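Local structure of aminotransferase class I and II (Anaerococcus prevotii, 4EMY) at residues K217-I222 with R249-V254. The protein probably acts as a homodimeric class I aminotransferase, using bound pyridoxal 5'-phosphate as its cofactor. Numbering follows the deposited sequence.
Sequences KKITLI and RNLFVV
Two carbonyl oxygens grip ND2 of Asn250: it bonds to Lys217 O at 3.0 Å, nearly straight at 173°, and also to Ala212 O, a pair of bonds that would hold the rotation of the amide. Lys217 O lies 4° out of the amide plane. CG of Asn250 sits in the crowded position between backbone N and carbonyl carbon (chi1 60°). From there the backbones run parallel. Ile219 N bonds to Asn250 O and its carbonyl takes Phe252 N; Leu221 repeats the pattern, its N on Phe252 O at 2.9 Å and its O receiving Val254 N. These are neighbouring inner strands of the mixed seven-stranded sheet of the aminotransferase fold, and strand 179-184 flanks residues 218-222 on the other edge. On the face covered by helix 198-211, Leu251 CD1 rests against Ile219 CG2 at 3.7 Å, while Leu221 CB meets Val253 CG2 at 4.1 Å. On the opposite face, Thr220 lies alongside Phe252, pointing the same way, and its CG2 reaches Val254 CG2 at 4.2 Å. The Phe252 ring meets Tyr121 and Phe286; Met6 of the second subunit packs on Thr220 and Phe252. The side chain of Ile222 lies about 9 Å from the bound pyridoxal 5'-phosphate.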
loop_
_atom_site.group_PDB
_atom_site.type_symbol
_atom_site.label_atom_id
_atom_site.label_comp_id
_atom_site.label_asym_id
_atom_site.label_seq_id
_atom_site.Cartn_x
_atom_site.Cartn_y
_atom_site.Cartn_z
ATOM N N LYS A 217 -22.291 22.819 5.773
ATOM C CA LYS A 217 -22.189 21.421 5.388
ATOM C C LYS A 217 -21.047 21.208 4.401
ATOM O O LYS A 217 -20.829 22.030 3.513
ATOM C CB LYS A 217 -23.515 20.945 4.790
ATOM C CG LYS A 217 -24.724 21.198 5.678
ATOM C CD LYS A 217 -24.797 20.217 6.839
ATOM C CE LYS A 217 -25.862 20.629 7.845
ATOM N NZ LYS A 217 -25.959 19.705 9.012
ATOM N N LYS A 218 -20.312 20.114 4.574
ATOM C CA LYS A 218 -19.242 19.749 3.647
ATOM C C LYS A 218 -19.534 18.384 3.047
ATOM O O LYS A 218 -19.799 17.426 3.773
ATOM C CB LYS A 218 -17.877 19.766 4.338
ATOM C CG LYS A 218 -17.317 21.166 4.530
ATOM C CD LYS A 218 -16.116 21.178 5.461
ATOM C CE LYS A 218 -15.972 22.523 6.167
ATOM N NZ LYS A 218 -15.607 23.642 5.248
ATOM N N ILE A 219 -19.508 18.303 1.721
ATOM C CA ILE A 219 -19.873 17.071 1.027
ATOM C C ILE A 219 -18.736 16.602 0.130
ATOM O O ILE A 219 -18.138 17.407 -0.585
ATOM C CB ILE A 219 -21.150 17.264 0.183
ATOM C CG1 ILE A 219 -22.282 17.839 1.043
ATOM C CG2 ILE A 219 -21.578 15.952 -0.468
ATOM C CD1 ILE A 219 -23.304 18.626 0.261
ATOM N N THR A 220 -18.437 15.307 0.181
ATOM C CA THR A 220 -17.472 14.709 -0.743
ATOM C C THR A 220 -18.105 13.607 -1.598
ATOM O O THR A 220 -18.660 12.643 -1.072
ATOM C CB THR A 220 -16.221 14.184 -0.010
ATOM O OG1 THR A 220 -15.608 15.263 0.703
ATOM C CG2 THR A 220 -15.209 13.616 -0.991
ATOM N N LEU A 221 -18.025 13.784 -2.916
ATOM C CA LEU A 221 -18.409 12.759 -3.876
ATOM C C LEU A 221 -17.190 11.931 -4.265
ATOM O O LEU A 221 -16.222 12.463 -4.812
ATOM C CB LEU A 221 -19.032 13.392 -5.123
ATOM C CG LEU A 221 -19.538 12.477 -6.248
ATOM C CD1 LEU A 221 -20.626 11.521 -5.772
ATOM C CD2 LEU A 221 -20.038 13.300 -7.425
ATOM N N ILE A 222 -17.252 10.634 -3.961
ATOM C CA ILE A 222 -16.247 9.650 -4.368
ATOM C C ILE A 222 -16.772 8.847 -5.559
ATOM O O ILE A 222 -17.850 8.254 -5.489
ATOM C CB ILE A 222 -15.959 8.635 -3.238
ATOM C CG1 ILE A 222 -15.945 9.303 -1.848
ATOM C CG2 ILE A 222 -14.741 7.767 -3.578
ATOM C CD1 ILE A 222 -14.603 9.811 -1.388
ATOM N N ARG A 249 -17.173 25.473 -3.554
ATOM C CA ARG A 249 -16.049 25.208 -2.657
ATOM C C ARG A 249 -16.258 23.993 -1.738
ATOM O O ARG A 249 -15.362 23.160 -1.593
ATOM C CB ARG A 249 -15.741 26.483 -1.853
ATOM C CG ARG A 249 -14.710 26.346 -0.742
ATOM C CD ARG A 249 -14.122 27.697 -0.340
ATOM N NE ARG A 249 -13.178 28.206 -1.343
ATOM C CZ ARG A 249 -13.371 29.284 -2.106
ATOM N NH1 ARG A 249 -14.477 30.020 -1.990
ATOM N NH2 ARG A 249 -12.439 29.639 -2.984
ATOM N N ASN A 250 -17.449 23.886 -1.151
ATOM C CA ASN A 250 -17.763 22.829 -0.181
ATOM C C ASN A 250 -18.261 21.500 -0.778
ATOM O O ASN A 250 -18.726 20.617 -0.048
ATOM C CB ASN A 250 -18.759 23.349 0.861
ATOM C CG ASN A 250 -20.066 23.808 0.244
ATOM O OD1 ASN A 250 -20.084 24.466 -0.798
ATOM N ND2 ASN A 250 -21.170 23.464 0.891
ATOM N N LEU A 251 -18.174 21.364 -2.098
ATOM C CA LEU A 251 -18.509 20.107 -2.756
ATOM C C LEU A 251 -17.286 19.549 -3.467
ATOM O O LEU A 251 -17.036 19.843 -4.639
ATOM C CB LEU A 251 -19.683 20.278 -3.725
ATOM C CG LEU A 251 -20.263 19.030 -4.408
ATOM C CD1 LEU A 251 -20.711 17.984 -3.398
ATOM C CD2 LEU A 251 -21.423 19.409 -5.316
ATOM N N PHE A 252 -16.516 18.751 -2.740
ATOM C CA PHE A 252 -15.289 18.182 -3.269
ATOM C C PHE A 252 -15.572 16.865 -3.996
ATOM O O PHE A 252 -16.564 16.188 -3.712
ATOM C CB PHE A 252 -14.264 18.002 -2.141
ATOM C CG PHE A 252 -12.873 17.692 -2.620
ATOM C CD1 PHE A 252 -12.248 18.499 -3.563
ATOM C CD2 PHE A 252 -12.180 16.597 -2.114
ATOM C CE1 PHE A 252 -10.967 18.213 -4.003
ATOM C CE2 PHE A 252 -10.898 16.310 -2.545
ATOM C CZ PHE A 252 -10.288 17.117 -3.490
ATOM N N VAL A 253 -14.708 16.524 -4.948
ATOM C CA VAL A 253 -14.847 15.295 -5.724
ATOM C C VAL A 253 -13.513 14.562 -5.729
ATOM O O VAL A 253 -12.493 15.146 -6.082
ATOM C CB VAL A 253 -15.314 15.570 -7.179
ATOM C CG1 VAL A 253 -15.253 14.308 -8.022
ATOM C CG2 VAL A 253 -16.732 16.112 -7.198
ATOM N N VAL A 254 -13.523 13.296 -5.312
ATOM C CA VAL A 254 -12.357 12.422 -5.460
ATOM C C VAL A 254 -12.707 11.273 -6.398
ATOM O O VAL A 254 -13.628 10.495 -6.134
ATOM C CB VAL A 254 -11.848 11.851 -4.118
ATOM C CG1 VAL A 254 -10.546 11.086 -4.329
ATOM C CG2 VAL A 254 -11.641 12.958 -3.097
#